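Local coordinates for uncharacterized protein (Deinococcus radiodurans, PDB 2A1V) that is of unknown function but belongs to the YjbR family and folds as an antiparallel sheet with helices packed on it, at residues A[60-65]-A[88-93]. Numbering follows the deposited sequence.
Sequences SLKVDP and KHWVTV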
loop_
_atom_site.group_PDB
_atom_site.type_symbol
_atom_site.label_atom_id
_atom_site.label_comp_id
_atom_site.label_asym_id
_atom_site.label_seq_id
_atom_site.Cartn_x
_atom_site.Cartn_y
_atom_site.Cartn_z
ATOM N N SER A 60 3.976 -4.426 -2.990
ATOM C CA SER A 60 4.689 -3.182 -3.234
ATOM C C SER A 60 3.866 -1.991 -2.733
ATOM O O SER A 60 2.697 -1.883 -3.024
ATOM C CB SER A 60 5.029 -3.024 -4.725
ATOM O OG SER A 60 6.029 -3.964 -5.150
ATOM N N LEU A 61 4.544 -1.093 -2.043
ATOM C CA LEU A 61 3.910 0.045 -1.426
ATOM C C LEU A 61 4.896 1.211 -1.280
ATOM O O LEU A 61 6.099 1.033 -1.400
ATOM C CB LEU A 61 3.285 -0.355 -0.065
ATOM C CG LEU A 61 4.140 -1.003 1.034
ATOM C CD1 LEU A 61 4.963 0.004 1.787
ATOM C CD2 LEU A 61 3.260 -1.777 2.021
ATOM N N LYS A 62 4.348 2.407 -1.047
ATOM C CA LYS A 62 5.136 3.639 -0.955
ATOM C C LYS A 62 5.436 3.942 0.475
ATOM O O LYS A 62 4.570 3.756 1.361
ATOM C CB LYS A 62 4.408 4.862 -1.555
ATOM C CG LYS A 62 3.941 4.679 -2.980
ATOM C CD LYS A 62 3.901 5.990 -3.805
ATOM C CE LYS A 62 5.245 6.611 -4.106
ATOM N NZ LYS A 62 5.088 7.721 -5.102
ATOM N N VAL A 63 6.645 4.445 0.690
ATOM C CA VAL A 63 7.178 4.718 2.037
ATOM C C VAL A 63 8.043 5.951 1.986
ATOM O O VAL A 63 8.635 6.228 0.970
ATOM C CB VAL A 63 8.094 3.575 2.595
ATOM C CG1 VAL A 63 7.323 2.327 2.922
ATOM C CG2 VAL A 63 9.234 3.266 1.630
ATOM N N ASP A 64 8.107 6.702 3.079
ATOM C CA ASP A 64 9.064 7.800 3.187
ATOM C C ASP A 64 10.493 7.194 3.023
ATOM O O ASP A 64 10.745 6.164 3.565
ATOM C CB ASP A 64 8.884 8.447 4.551
ATOM C CG ASP A 64 10.066 9.274 4.956
ATOM O OD1 ASP A 64 10.233 10.386 4.426
ATOM O OD2 ASP A 64 10.818 8.811 5.827
ATOM N N PRO A 65 11.380 7.800 2.206
ATOM C CA PRO A 65 12.711 7.223 1.968
ATOM C C PRO A 65 13.474 6.804 3.226
ATOM O O PRO A 65 14.042 5.731 3.258
ATOM C CB PRO A 65 13.428 8.338 1.232
ATOM C CG PRO A 65 12.314 9.013 0.441
ATOM C CD PRO A 65 11.158 9.015 1.388
ATOM N N LYS A 88 13.463 4.936 -4.920
ATOM C CA LYS A 88 13.531 6.026 -3.969
ATOM C C LYS A 88 12.265 6.027 -3.062
ATOM O O LYS A 88 12.316 6.509 -1.939
ATOM C CB LYS A 88 13.626 7.385 -4.704
ATOM C CG LYS A 88 14.981 7.705 -5.339
ATOM C CD LYS A 88 15.108 9.145 -5.956
ATOM C CE LYS A 88 14.005 9.465 -7.026
ATOM N NZ LYS A 88 14.031 8.521 -8.171
ATOM N N HIS A 89 11.126 5.533 -3.577
ATOM C CA HIS A 89 9.836 5.688 -2.873
ATOM C C HIS A 89 9.052 4.425 -2.591
ATOM O O HIS A 89 8.181 4.417 -1.720
ATOM C CB HIS A 89 8.972 6.681 -3.633
ATOM C CG HIS A 89 9.615 8.029 -3.790
ATOM N ND1 HIS A 89 9.672 8.932 -2.764
ATOM C CD2 HIS A 89 10.265 8.603 -4.830
ATOM C CE1 HIS A 89 10.292 10.025 -3.170
ATOM N NE2 HIS A 89 10.661 9.853 -4.423
ATOM N N TRP A 90 9.381 3.362 -3.294
ATOM C CA TRP A 90 8.668 2.039 -3.174
ATOM C C TRP A 90 9.523 0.901 -2.614
ATOM O O TRP A 90 10.683 0.727 -2.972
ATOM C CB TRP A 90 8.223 1.571 -4.535
ATOM C CG TRP A 90 7.176 2.371 -5.178
ATOM C CD1 TRP A 90 7.359 3.467 -5.895
ATOM C CD2 TRP A 90 5.765 2.120 -5.170
ATOM N NE1 TRP A 90 6.173 3.922 -6.398
ATOM C CE2 TRP A 90 5.166 3.116 -5.966
ATOM C CE3 TRP A 90 4.945 1.149 -4.566
ATOM C CZ2 TRP A 90 3.784 3.211 -6.145
ATOM C CZ3 TRP A 90 3.553 1.229 -4.772
ATOM C CH2 TRP A 90 2.998 2.256 -5.537
ATOM N N VAL A 91 8.928 0.111 -1.749
ATOM C CA VAL A 91 9.526 -1.154 -1.308
ATOM C C VAL A 91 8.562 -2.283 -1.667
ATOM O O VAL A 91 7.378 -2.031 -1.895
ATOM C CB VAL A 91 9.792 -1.190 0.217
ATOM C CG1 VAL A 91 10.945 -0.176 0.621
ATOM C CG2 VAL A 91 8.468 -0.970 1.052
ATOM N N THR A 92 9.072 -3.507 -1.684
ATOM C CA THR A 92 8.270 -4.713 -1.965
ATOM C C THR A 92 8.473 -5.654 -0.755
ATOM O O THR A 92 9.598 -5.947 -0.358
ATOM C CB THR A 92 8.690 -5.358 -3.388
ATOM O OG1 THR A 92 8.327 -4.461 -4.437
ATOM C CG2 THR A 92 8.026 -6.713 -3.642
ATOM N N VAL A 93 7.369 -6.017 -0.124
ATOM C CA VAL A 93 7.319 -6.856 1.068
ATOM C C VAL A 93 6.741 -8.220 0.734
ATOM O O VAL A 93 5.621 -8.318 0.148
ATOM C CB VAL A 93 6.410 -6.256 2.160
ATOM C CG1 VAL A 93 6.563 -7.020 3.429
ATOM C CG2 VAL A 93 6.767 -4.831 2.389
HETATM O O HOH W 1 8.010 8.228 -0.447
#
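Lys62 passes obliquely over one face of the Trp90 indole, its neighbour in a non-hydrogen-bonded pair of antiparallel strands. Starting at the backbone, Lys62 CB sits 3.8 Å from the carbonyl O of His89. CG, anti to its own carbonyl carbon (chi1 -54°), comes over the face of the six-membered ring, 3.5 Å from the centroid and 11° off the normal, a CH-pi contact. CD stays over CZ2 and CE2, while the bend at chi3 brings CE near Trp90 NE1 and to 3.8 Å from His89 CB. NZ ends past the CE2-NE1 bond, still above the ring plane, 4.2 Å from Trp90 NE1. The benzo end of the indole reaches back across the partner strand, with CE3 against Leu61 C and CZ3 3.7 Å from Ser60 O at the ring edge; Leu85 and, beyond strand 58-62, Met46 and Leu49 of strand 43-51 also touch Trp90. An alanine here would probably open a gap beside these residues and leave the lysine chain without the surface it lies on. Further along the same face, Ser60 OG and Thr92 OG1 lie 2.5 Å apart, a doubtfully short hydrogen bond; Tyr83 N also holds OG1. On the other face, in the conformer described, Leu61 CD1 meets Val91 CG2 at 3.7 Å, and the side chain also touches Leu107 of helix 101-119. Leu61 and Val91 exchange two backbone hydrogen bonds. Val63 N to His89 O extends the ladder, and a water joins Val63 O to His89 ND1. This is the antiparallel pairing of two inner strands, 58-62 and 90-94, in the helix-backed sheet of the YjbR domain.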